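PDB 2AXO: hypothetical protein Atu2684 from Agrobacterium tumefaciens, which is of unknown function but belongs to the thioredoxin clan and carries a disulfide-bonded CxxC motif, consistent with a role in thiol-disulfide chemistry. Local coordinates for residues T50-A55 / L86-S91; V74-H79 / G233-L238; V174-F179 / Q207-W212; A227-G232 / S254-N259. All blocks are in the same frame, centred on the assembly; numbering follows the deposited sequence.

Interaction 2 is the buried one: all five touching residues are enclosed, and side chains of strands 74-79 and 232-241 join the mixed sheet to the four-stranded antiparallel sheet without a hydrogen bond. Interaction 3 lies in, and interaction 4 at the edge of, that antiparallel sheet, both partly buried; the first relies on paired backbone bonds between neighbouring strands, the second ties a helix end to the end of strand 247-257 by two bonds and a water. Both touch interaction 2, with centres about 10 and 11 Å from its own. Interaction 1 lies about 20 Å from interaction 2, centre to centre, yet meets it through T50 and D90. Its loops pack through Q52, W88 and D90, with a single weak hydrogen bond.

Interaction 1 of 4, residues T50-A55 / L86-S91; sequences TSQGCA and LGWTDS
The approach to the CxxC motif, in which Q52 and G53 lead to C54, rests against W88 and D90 of the loop that follows strand 74-79. A type I turn spans S51 to C54, with C54 N donating to S51 O over 3.2 Å. S51 OG accepts from G53 N at 3.1 Å, which makes an ST turn over S51 to G53, inside the beta turn. Q52 buries the largest area here. Its CG stands between its own backbone N and carbonyl carbon (chi1 84°), and the extended chain beyond slides past D90 in the opposite direction. The packing rests on Q52 CG, which comes within 3.3 Å of D90 CB. Amide and carboxylate planes are turned 70° apart. The polar link uses the backbone: Q52 N gives D90 OD1 a weak bond, long at 3.3 Å though nearly straight (173°). W88 arrives edge first, its CE3 lying 3.5 Å from Q52 O, which sits in the plane of the indole. W88 also centres an inverse gamma turn, and its carbonyl oxygen is buried without a partner. D90 packs on H79 and N84 as well. The turn lies in the loop between strand 45-50 and helix 58-70, and its last residue, C54, is disulfide-bonded to C57, as at the CxxC site of thioredoxin-like folds.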
loop_
_atom_site.group_PDB
_atom_site.type_symbol
_atom_site.label_atom_id
_atom_site.label_comp_id
_atom_site.label_asym_id
_atom_site.label_seq_id
_atom_site.Cartn_x
_atom_site.Cartn_y
_atom_site.Cartn_z
ATOM N N THR A 50 -8.866 -7.852 0.092
ATOM C CA THR A 50 -8.788 -8.556 -1.177
ATOM C C THR A 50 -8.907 -7.576 -2.337
ATOM O O THR A 50 -8.864 -6.370 -2.140
ATOM C CB THR A 50 -9.956 -9.574 -1.246
ATOM O OG1 THR A 50 -9.938 -10.277 -2.492
ATOM C CG2 THR A 50 -11.291 -8.846 -1.080
ATOM N N SER A 51 -9.047 -8.106 -3.548
ATOM C CA SER A 51 -9.204 -7.282 -4.742
ATOM C C SER A 51 -9.497 -8.176 -5.935
ATOM O O SER A 51 -9.029 -9.313 -5.999
ATOM C CB SER A 51 -7.940 -6.463 -5.027
ATOM O OG SER A 51 -8.078 -5.758 -6.252
ATOM N N GLN A 52 -10.274 -7.674 -6.883
ATOM C CA GLN A 52 -10.572 -8.488 -8.042
ATOM C C GLN A 52 -9.327 -8.578 -8.920
ATOM O O GLN A 52 -9.207 -9.481 -9.747
ATOM C CB GLN A 52 -11.749 -7.916 -8.832
ATOM C CG GLN A 52 -11.399 -6.829 -9.820
ATOM C CD GLN A 52 -12.430 -6.720 -10.928
ATOM O OE1 GLN A 52 -12.494 -7.566 -11.824
ATOM N NE2 GLN A 52 -13.256 -5.687 -10.861
ATOM N N GLY A 53 -8.396 -7.649 -8.727
ATOM C CA GLY A 53 -7.162 -7.655 -9.502
ATOM C C GLY A 53 -6.113 -8.602 -8.943
ATOM O O GLY A 53 -5.052 -8.805 -9.543
ATOM N N CYS A 54 -6.411 -9.173 -7.780
ATOM C CA CYS A 54 -5.530 -10.119 -7.096
ATOM C C CYS A 54 -5.925 -11.552 -7.471
ATOM O O CYS A 54 -6.963 -12.057 -7.038
ATOM C CB CYS A 54 -5.638 -9.894 -5.581
ATOM S SG CYS A 54 -5.194 -11.290 -4.502
ATOM N N ALA A 55 -5.085 -12.204 -8.271
ATOM C CA ALA A 55 -5.350 -13.563 -8.741
ATOM C C ALA A 55 -5.426 -14.651 -7.674
ATOM O O ALA A 55 -6.112 -15.649 -7.863
ATOM C CB ALA A 55 -4.315 -13.950 -9.799
ATOM N N LEU A 86 -5.341 -0.198 -14.806
ATOM C CA LEU A 86 -6.033 0.477 -15.903
ATOM C C LEU A 86 -7.222 -0.325 -16.427
ATOM O O LEU A 86 -8.247 0.246 -16.802
ATOM C CB LEU A 86 -5.052 0.789 -17.045
ATOM C CG LEU A 86 -4.098 -0.301 -17.547
ATOM C CD1 LEU A 86 -4.847 -1.305 -18.403
ATOM C CD2 LEU A 86 -2.980 0.349 -18.357
ATOM N N GLY A 87 -7.084 -1.647 -16.442
ATOM C CA GLY A 87 -8.157 -2.497 -16.922
ATOM C C GLY A 87 -8.933 -3.140 -15.789
ATOM O O GLY A 87 -10.034 -2.708 -15.456
ATOM N N TRP A 88 -8.351 -4.176 -15.194
ATOM C CA TRP A 88 -8.986 -4.889 -14.091
ATOM C C TRP A 88 -9.035 -4.064 -12.806
ATOM O O TRP A 88 -8.535 -4.492 -11.763
ATOM C CB TRP A 88 -8.248 -6.204 -13.828
ATOM C CG TRP A 88 -8.584 -7.297 -14.801
ATOM C CD1 TRP A 88 -8.493 -7.248 -16.165
ATOM C CD2 TRP A 88 -9.062 -8.608 -14.477
ATOM N NE1 TRP A 88 -8.884 -8.449 -16.709
ATOM C CE2 TRP A 88 -9.235 -9.302 -15.696
ATOM C CE3 TRP A 88 -9.355 -9.266 -13.274
ATOM C CZ2 TRP A 88 -9.696 -10.623 -15.747
ATOM C CZ3 TRP A 88 -9.814 -10.580 -13.325
ATOM C CH2 TRP A 88 -9.977 -11.244 -14.555
ATOM N N THR A 89 -9.642 -2.885 -12.887
ATOM C CA THR A 89 -9.764 -1.998 -11.735
ATOM C C THR A 89 -11.175 -2.086 -11.159
ATOM O O THR A 89 -12.101 -1.461 -11.674
ATOM C CB THR A 89 -9.473 -0.532 -12.129
ATOM O OG1 THR A 89 -8.134 -0.430 -12.634
ATOM C CG2 THR A 89 -9.627 0.386 -10.924
ATOM N N ASP A 90 -11.333 -2.866 -10.092
ATOM C CA ASP A 90 -12.637 -3.037 -9.460
ATOM C C ASP A 90 -13.157 -1.742 -8.856
ATOM O O ASP A 90 -12.431 -1.030 -8.160
ATOM C CB ASP A 90 -12.576 -4.122 -8.376
ATOM C CG ASP A 90 -11.520 -3.846 -7.323
ATOM O OD1 ASP A 90 -11.469 -4.601 -6.325
ATOM O OD2 ASP A 90 -10.738 -2.884 -7.496
ATOM N N SER A 91 -14.423 -1.444 -9.131
ATOM C CA SER A 91 -15.057 -0.237 -8.624
ATOM C C SER A 91 -15.447 -0.419 -7.161
ATOM O O SER A 91 -16.240 0.351 -6.621
ATOM C CB SER A 91 -16.301 0.092 -9.450
ATOM O OG SER A 91 -16.861 1.333 -9.048
#

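Interaction 2 of 4, residues V74-H79 / G233-L238; sequences VGLSYH and GCAVLL
The methyl of A235 fits into the fork of L76, a small bump entering a hollow between two branches. A235 CB is 3.7 Å from L76 CD2 and 3.9 Å from L76 CD1, so the two branches straddle it. V74 adds a further wall, bringing its CG1 to 3.9 Å from A235 CB. L76 CG is anti to its carbonyl carbon (chi1 -64°), 4.2 Å from A235 CB. Next to this pocket L237 and L76 reach toward each other tip to tip, meeting at 4.1 Å between L237 CD1 and L76 CD1. The other branch of L237 serves V74, with L237 CD2 at 4.3 Å from V74 CG1. Y78 only grazes L237 with its hydroxyl, which has weak hydrogen bonds to E47 and R100. The strand segments run at 112° to one another and their axes approach to 8.4 Å, a spacing bridged by side chains and not by main-chain pairing. The contact thus joins the mixed sheet, at its edge strand 74-79, to the antiparallel sheet, whose F179 and V203 also pack on L76. The lack of any hydrogen bond across it is consistent with cohesion by hydrophobic burial and van der Waals packing.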
loop_
_atom_site.group_PDB
_atom_site.type_symbol
_atom_site.label_atom_id
_atom_site.label_comp_id
_atom_site.label_asym_id
_atom_site.label_seq_id
_atom_site.Cartn_x
_atom_site.Cartn_y
_atom_site.Cartn_z
ATOM N N VAL A 74 -18.800 -12.035 12.086
ATOM C CA VAL A 74 -19.100 -10.753 11.466
ATOM C C VAL A 74 -18.045 -10.689 10.373
ATOM O O VAL A 74 -16.860 -10.515 10.662
ATOM C CB VAL A 74 -18.897 -9.581 12.454
ATOM C CG1 VAL A 74 -18.879 -8.259 11.698
ATOM C CG2 VAL A 74 -20.018 -9.579 13.494
ATOM N N GLY A 75 -18.473 -10.861 9.127
ATOM C CA GLY A 75 -17.542 -10.859 8.016
ATOM C C GLY A 75 -17.592 -9.616 7.159
ATOM O O GLY A 75 -18.662 -9.131 6.798
ATOM N N LEU A 76 -16.412 -9.107 6.829
ATOM C CA LEU A 76 -16.289 -7.909 6.016
ATOM C C LEU A 76 -15.216 -8.074 4.962
ATOM O O LEU A 76 -14.178 -8.686 5.210
ATOM C CB LEU A 76 -15.917 -6.723 6.896
ATOM C CG LEU A 76 -16.956 -6.331 7.944
ATOM C CD1 LEU A 76 -16.313 -5.413 8.956
ATOM C CD2 LEU A 76 -18.146 -5.655 7.269
ATOM N N SER A 77 -15.467 -7.513 3.788
ATOM C CA SER A 77 -14.504 -7.564 2.703
ATOM C C SER A 77 -14.075 -6.139 2.351
ATOM O O SER A 77 -14.911 -5.292 2.034
ATOM C CB SER A 77 -15.120 -8.231 1.476
ATOM O OG SER A 77 -14.202 -8.219 0.403
ATOM N N TYR A 78 -12.773 -5.878 2.436
ATOM C CA TYR A 78 -12.224 -4.566 2.104
ATOM C C TYR A 78 -11.390 -4.656 0.831
ATOM O O TYR A 78 -10.273 -5.175 0.857
ATOM C CB TYR A 78 -11.310 -4.035 3.211
ATOM C CG TYR A 78 -11.983 -3.769 4.536
ATOM C CD1 TYR A 78 -12.178 -4.795 5.457
ATOM C CD2 TYR A 78 -12.402 -2.484 4.880
ATOM C CE1 TYR A 78 -12.773 -4.549 6.690
ATOM C CE2 TYR A 78 -13.001 -2.226 6.111
ATOM C CZ TYR A 78 -13.182 -3.262 7.009
ATOM O OH TYR A 78 -13.775 -3.021 8.224
ATOM N N HIS A 79 -11.915 -4.148 -0.276
ATOM C CA HIS A 79 -11.166 -4.182 -1.526
ATOM C C HIS A 79 -10.080 -3.115 -1.509
ATOM O O HIS A 79 -10.370 -1.928 -1.349
ATOM C CB HIS A 79 -12.101 -3.960 -2.717
ATOM C CG HIS A 79 -12.976 -5.137 -3.025
ATOM N ND1 HIS A 79 -13.975 -5.565 -2.179
ATOM C CD2 HIS A 79 -12.993 -5.979 -4.086
ATOM C CE1 HIS A 79 -14.574 -6.620 -2.706
ATOM N NE2 HIS A 79 -13.996 -6.891 -3.862
ATOM N N GLY A 233 -25.667 -3.304 4.089
ATOM C CA GLY A 233 -25.693 -3.487 5.522
ATOM C C GLY A 233 -24.537 -2.755 6.152
ATOM O O GLY A 233 -23.837 -1.983 5.495
ATOM N N CYS A 234 -24.340 -2.989 7.440
ATOM C CA CYS A 234 -23.235 -2.364 8.130
ATOM C C CYS A 234 -22.836 -3.275 9.271
ATOM O O CYS A 234 -23.606 -4.138 9.701
ATOM C CB CYS A 234 -23.630 -0.972 8.655
ATOM S SG CYS A 234 -24.695 -0.926 10.116
ATOM N N ALA A 235 -21.609 -3.099 9.729
ATOM C CA ALA A 235 -21.089 -3.868 10.836
ATOM C C ALA A 235 -20.661 -2.836 11.859
ATOM O O ALA A 235 -20.028 -1.844 11.503
ATOM C CB ALA A 235 -19.887 -4.693 10.384
ATOM N N VAL A 236 -21.046 -3.045 13.112
ATOM C CA VAL A 236 -20.652 -2.141 14.182
ATOM C C VAL A 236 -19.494 -2.842 14.865
ATOM O O VAL A 236 -19.624 -3.987 15.297
ATOM C CB VAL A 236 -21.782 -1.928 15.215
ATOM C CG1 VAL A 236 -21.262 -1.099 16.390
ATOM C CG2 VAL A 236 -22.966 -1.214 14.559
ATOM N N LEU A 237 -18.357 -2.167 14.945
ATOM C CA LEU A 237 -17.182 -2.749 15.565
ATOM C C LEU A 237 -16.774 -1.900 16.761
ATOM O O LEU A 237 -16.488 -0.713 16.607
ATOM C CB LEU A 237 -16.026 -2.809 14.559
ATOM C CG LEU A 237 -16.295 -3.509 13.218
ATOM C CD1 LEU A 237 -15.077 -3.383 12.315
ATOM C CD2 LEU A 237 -16.640 -4.985 13.448
ATOM N N LEU A 238 -16.777 -2.489 17.956
ATOM C CA LEU A 238 -16.358 -1.741 19.142
ATOM C C LEU A 238 -14.862 -2.012 19.177
ATOM O O LEU A 238 -14.408 -3.014 19.735
ATOM C CB LEU A 238 -17.039 -2.281 20.400
ATOM C CG LEU A 238 -16.812 -1.467 21.684
ATOM C CD1 LEU A 238 -17.331 -0.041 21.515
ATOM C CD2 LEU A 238 -17.522 -2.159 22.831
#

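Interaction 3 of 4, residues V174-F179 / Q207-W212; sequences VVVAYF and QTVGMW
V174 and V176 carry the main-chain pairing with Q207, V209 and G210, across the antiparallel hairpin of strands 172-186 and 196-212. V176 and Q207 form a hydrogen-bonded pair: V176 N to Q207 O is 2.8 Å, and the return bond from Q207 N to V176 O is 3.0 Å. V174 divides its bonds between two successive residues, receiving V209 N at its O (2.8 Å) and giving its N to G210 O (2.9 Å). Two residues opposite one, with V209 psi at -1°, mark a beta bulge. Of the aliphatic side chains, V174 lays CG2 3.8 Å from G210 O, and V176 CG2 meets V209 CG2 at 3.8 Å, on a side also lined by I163 and V219. In the aromatic group, Q207 CG comes to the Y178 ring edge in plane, and the Q207 amide stands 87° from the ring, which V176 CG1 of the same strand supports from one face. Q207 NE2 is 2.9 Å from Y178 OH, but the angle is too poor for a hydrogen bond. K228 makes a cation-pi contact with Y178 and a weak bond to Q207 OE1. Directional main-chain bonds therefore set the strand register, while V176, V209, Y178 and Q207 pack beside them.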
loop_
_atom_site.group_PDB
_atom_site.type_symbol
_atom_site.label_atom_id
_atom_site.label_comp_id
_atom_site.label_asym_id
_atom_site.label_seq_id
_atom_site.Cartn_x
_atom_site.Cartn_y
_atom_site.Cartn_z
ATOM N N VAL A 174 -16.638 3.512 18.438
ATOM C CA VAL A 174 -17.777 2.805 17.902
ATOM C C VAL A 174 -17.608 3.008 16.400
ATOM O O VAL A 174 -17.908 4.075 15.870
ATOM C CB VAL A 174 -19.101 3.423 18.383
ATOM C CG1 VAL A 174 -20.275 2.695 17.742
ATOM C CG2 VAL A 174 -19.185 3.325 19.905
ATOM N N VAL A 175 -17.095 1.982 15.726
ATOM C CA VAL A 175 -16.842 2.043 14.288
ATOM C C VAL A 175 -17.936 1.363 13.463
ATOM O O VAL A 175 -18.362 0.254 13.780
ATOM C CB VAL A 175 -15.483 1.370 13.950
ATOM C CG1 VAL A 175 -15.197 1.463 12.451
ATOM C CG2 VAL A 175 -14.366 2.024 14.752
ATOM N N VAL A 176 -18.385 2.030 12.406
ATOM C CA VAL A 176 -19.403 1.456 11.537
ATOM C C VAL A 176 -18.832 1.305 10.140
ATOM O O VAL A 176 -18.355 2.276 9.541
ATOM C CB VAL A 176 -20.670 2.334 11.454
ATOM C CG1 VAL A 176 -21.690 1.689 10.513
ATOM C CG2 VAL A 176 -21.275 2.517 12.836
ATOM N N ALA A 177 -18.874 0.079 9.633
ATOM C CA ALA A 177 -18.379 -0.225 8.301
ATOM C C ALA A 177 -19.592 -0.528 7.433
ATOM O O ALA A 177 -20.339 -1.477 7.693
ATOM C CB ALA A 177 -17.434 -1.427 8.342
ATOM N N TYR A 178 -19.796 0.300 6.415
ATOM C CA TYR A 178 -20.926 0.144 5.508
ATOM C C TYR A 178 -20.519 -0.721 4.325
ATOM O O TYR A 178 -19.441 -0.548 3.765
ATOM C CB TYR A 178 -21.377 1.522 5.018
ATOM C CG TYR A 178 -21.797 2.452 6.138
ATOM C CD1 TYR A 178 -23.084 2.390 6.677
ATOM C CD2 TYR A 178 -20.902 3.380 6.674
ATOM C CE1 TYR A 178 -23.475 3.235 7.724
ATOM C CE2 TYR A 178 -21.278 4.228 7.722
ATOM C CZ TYR A 178 -22.563 4.149 8.241
ATOM O OH TYR A 178 -22.929 4.976 9.278
ATOM N N PHE A 179 -21.381 -1.658 3.948
ATOM C CA PHE A 179 -21.075 -2.530 2.826
ATOM C C PHE A 179 -22.294 -2.848 1.989
ATOM O O PHE A 179 -23.440 -2.622 2.400
ATOM C CB PHE A 179 -20.463 -3.853 3.318
ATOM C CG PHE A 179 -21.330 -4.597 4.293
ATOM C CD1 PHE A 179 -21.089 -4.505 5.662
ATOM C CD2 PHE A 179 -22.403 -5.374 3.847
ATOM C CE1 PHE A 179 -21.901 -5.171 6.577
ATOM C CE2 PHE A 179 -23.226 -6.045 4.751
ATOM C CZ PHE A 179 -22.974 -5.944 6.122
ATOM N N GLN A 207 -16.707 4.717 9.334
ATOM C CA GLN A 207 -16.727 5.936 10.135
ATOM C C GLN A 207 -16.912 5.652 11.615
ATOM O O GLN A 207 -17.554 4.672 12.007
ATOM C CB GLN A 207 -17.834 6.879 9.657
ATOM C CG GLN A 207 -19.226 6.285 9.715
ATOM C CD GLN A 207 -20.286 7.229 9.175
ATOM O OE1 GLN A 207 -20.108 7.842 8.121
ATOM N NE2 GLN A 207 -21.401 7.332 9.883
ATOM N N THR A 208 -16.330 6.519 12.431
ATOM C CA THR A 208 -16.427 6.403 13.875
ATOM C C THR A 208 -17.601 7.268 14.297
ATOM O O THR A 208 -17.625 8.466 14.020
ATOM C CB THR A 208 -15.144 6.896 14.544
ATOM O OG1 THR A 208 -14.044 6.097 14.092
ATOM C CG2 THR A 208 -15.256 6.794 16.054
ATOM N N VAL A 209 -18.571 6.662 14.972
ATOM C CA VAL A 209 -19.773 7.380 15.372
ATOM C C VAL A 209 -19.831 7.789 16.840
ATOM O O VAL A 209 -20.782 8.440 17.277
ATOM C CB VAL A 209 -21.008 6.538 15.008
ATOM C CG1 VAL A 209 -22.282 7.273 15.356
ATOM C CG2 VAL A 209 -20.976 6.218 13.521
ATOM N N GLY A 210 -18.804 7.431 17.598
ATOM C CA GLY A 210 -18.790 7.789 19.003
ATOM C C GLY A 210 -17.688 7.069 19.745
ATOM O O GLY A 210 -16.941 6.284 19.160
HETATM N N MSE A 211 -17.587 7.344 21.038
HETATM C CA MSE A 211 -16.571 6.720 21.867
HETATM C C MSE A 211 -17.221 5.995 23.033
HETATM O O MSE A 211 -18.138 6.513 23.668
HETATM C CB MSE A 211 -15.611 7.785 22.392
HETATM C CG MSE A 211 -14.601 7.273 23.392
HETATM SE SE MSE A 211 -13.465 8.714 23.983
HETATM C CE MSE A 211 -14.831 9.811 24.801
ATOM N N TRP A 212 -16.742 4.787 23.305
ATOM C CA TRP A 212 -17.253 3.973 24.401
ATOM C C TRP A 212 -16.224 4.057 25.521
ATOM O O TRP A 212 -15.025 3.999 25.255
ATOM C CB TRP A 212 -17.403 2.529 23.927
ATOM C CG TRP A 212 -17.848 1.544 24.959
ATOM C CD1 TRP A 212 -19.103 1.400 25.478
ATOM C CD2 TRP A 212 -17.061 0.484 25.512
ATOM N NE1 TRP A 212 -19.151 0.305 26.311
ATOM C CE2 TRP A 212 -17.912 -0.277 26.348
ATOM C CE3 TRP A 212 -15.719 0.097 25.377
ATOM C CZ2 TRP A 212 -17.463 -1.406 27.044
ATOM C CZ3 TRP A 212 -15.276 -1.031 26.075
ATOM C CH2 TRP A 212 -16.148 -1.765 26.894
#

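Interaction 4 of 4, residues A227-G232 / S254-N259; sequences AKVKKG and SILLGN
K230 sets out with CG anti to its carbonyl carbon (chi1 -75°) and bends at chi2 (-68°), which places CD against G258 O; the straight remainder then carries NZ to that oxygen. The bond from K230 NZ to G258 O is 2.7 Å, and the donor lies nearly on the line of the carbonyl. The methylenes follow the same oxygen, K230 CD standing 3.4 Å from G258 O. V229 holds CG1 anti to its backbone N, where CG1 touches L256 O at 3.7 Å. The V229 side chain crosses that of L256 at about a right angle, with CG1 of V229 4.1 Å from CG of L256. A type I turn from V229 to G232 follows helix 223-229 closely, its closing bond being G232 N to V229 O at 2.9 Å. The chain then enters strand 232-241, antiparallel neighbour of strand 247-257 in the sheet, so the turn meets the end of the adjoining strand. The G258 backbone lies close on the turn, with V229 O 3.6 Å from G258 CA. A backbone bond joins the two as well: G258 N donates to G232 O over 2.8 Å with an N-H...O angle of 159°. A water adds a second path, donating to G232 O at 2.9 Å and accepting from N259 N. K230 also makes a cation-pi contact with F156 of strand 152-156, on which V229 and L256 both pack.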
loop_
_atom_site.group_PDB
_atom_site.type_symbol
_atom_site.label_atom_id
_atom_site.label_comp_id
_atom_site.label_asym_id
_atom_site.label_seq_id
_atom_site.Cartn_x
_atom_site.Cartn_y
_atom_site.Cartn_z
ATOM N N ALA A 227 -30.329 5.139 5.051
ATOM C CA ALA A 227 -30.224 4.984 3.606
ATOM C C ALA A 227 -28.972 4.203 3.216
ATOM O O ALA A 227 -29.012 3.369 2.315
ATOM C CB ALA A 227 -30.217 6.358 2.931
ATOM N N LYS A 228 -27.859 4.470 3.893
ATOM C CA LYS A 228 -26.621 3.766 3.581
ATOM C C LYS A 228 -26.689 2.294 3.965
ATOM O O LYS A 228 -26.277 1.432 3.194
ATOM C CB LYS A 228 -25.428 4.435 4.273
ATOM C CG LYS A 228 -25.216 5.875 3.842
ATOM C CD LYS A 228 -23.781 6.321 4.012
ATOM C CE LYS A 228 -23.332 6.306 5.453
ATOM N NZ LYS A 228 -21.877 6.631 5.519
ATOM N N VAL A 229 -27.209 1.995 5.151
ATOM C CA VAL A 229 -27.304 0.602 5.563
ATOM C C VAL A 229 -28.207 -0.156 4.586
ATOM O O VAL A 229 -27.951 -1.316 4.262
ATOM C CB VAL A 229 -27.869 0.466 7.000
ATOM C CG1 VAL A 229 -27.871 -0.990 7.421
ATOM C CG2 VAL A 229 -27.034 1.300 7.974
ATOM N N LYS A 230 -29.255 0.509 4.103
ATOM C CA LYS A 230 -30.191 -0.102 3.167
ATOM C C LYS A 230 -29.556 -0.503 1.839
ATOM O O LYS A 230 -30.128 -1.293 1.091
ATOM C CB LYS A 230 -31.368 0.848 2.919
ATOM C CG LYS A 230 -32.355 0.912 4.065
ATOM C CD LYS A 230 -33.096 -0.406 4.216
ATOM C CE LYS A 230 -34.054 -0.367 5.396
ATOM N NZ LYS A 230 -34.801 -1.649 5.534
ATOM N N LYS A 231 -28.381 0.046 1.538
ATOM C CA LYS A 231 -27.683 -0.288 0.297
ATOM C C LYS A 231 -27.055 -1.674 0.411
ATOM O O LYS A 231 -26.543 -2.221 -0.564
ATOM C CB LYS A 231 -26.582 0.739 -0.006
ATOM C CG LYS A 231 -27.086 2.076 -0.535
ATOM C CD LYS A 231 -25.946 3.083 -0.694
ATOM C CE LYS A 231 -24.895 2.616 -1.695
ATOM N NZ LYS A 231 -23.798 3.617 -1.832
ATOM N N GLY A 232 -27.099 -2.234 1.614
ATOM C CA GLY A 232 -26.529 -3.547 1.853
ATOM C C GLY A 232 -26.629 -3.819 3.337
ATOM O O GLY A 232 -27.564 -4.469 3.802
ATOM N N SER A 254 -21.376 -6.331 15.798
ATOM C CA SER A 254 -22.719 -6.651 15.367
ATOM C C SER A 254 -22.905 -6.281 13.909
ATOM O O SER A 254 -22.227 -5.394 13.389
ATOM C CB SER A 254 -23.729 -5.881 16.219
ATOM O OG SER A 254 -25.047 -6.001 15.706
ATOM N N ILE A 255 -23.819 -6.980 13.248
ATOM C CA ILE A 255 -24.125 -6.675 11.866
ATOM C C ILE A 255 -25.602 -6.360 11.758
ATOM O O ILE A 255 -26.436 -6.995 12.395
ATOM C CB ILE A 255 -23.804 -7.837 10.907
ATOM C CG1 ILE A 255 -22.294 -7.903 10.662
ATOM C CG2 ILE A 255 -24.544 -7.633 9.572
ATOM C CD1 ILE A 255 -21.868 -8.948 9.649
ATOM N N LEU A 256 -25.907 -5.344 10.968
ATOM C CA LEU A 256 -27.276 -4.937 10.729
ATOM C C LEU A 256 -27.446 -4.995 9.222
ATOM O O LEU A 256 -26.744 -4.294 8.493
ATOM C CB LEU A 256 -27.508 -3.504 11.224
ATOM C CG LEU A 256 -28.889 -2.915 10.920
ATOM C CD1 LEU A 256 -29.967 -3.824 11.501
ATOM C CD2 LEU A 256 -29.007 -1.514 11.510
ATOM N N LEU A 257 -28.348 -5.844 8.745
ATOM C CA LEU A 257 -28.566 -5.933 7.306
ATOM C C LEU A 257 -29.696 -5.004 6.903
ATOM O O LEU A 257 -30.640 -4.799 7.665
ATOM C CB LEU A 257 -28.910 -7.365 6.885
ATOM C CG LEU A 257 -27.811 -8.417 7.038
ATOM C CD1 LEU A 257 -28.322 -9.755 6.522
ATOM C CD2 LEU A 257 -26.569 -7.983 6.273
ATOM N N GLY A 258 -29.587 -4.439 5.705
ATOM C CA GLY A 258 -30.611 -3.536 5.218
ATOM C C GLY A 258 -31.956 -4.230 5.118
ATOM O O GLY A 258 -32.994 -3.629 5.379
ATOM N N ASN A 259 -31.935 -5.502 4.736
ATOM C CA ASN A 259 -33.162 -6.271 4.623
ATOM C C ASN A 259 -33.594 -6.779 5.991
ATOM O O ASN A 259 -32.942 -7.644 6.570
ATOM C CB ASN A 259 -32.964 -7.453 3.677
ATOM C CG ASN A 259 -34.112 -8.429 3.734
ATOM O OD1 ASN A 259 -35.262 -8.031 3.895
ATOM N ND2 ASN A 259 -33.811 -9.714 3.592
HETATM O O HOH W 1 -29.450 -6.647 3.287
#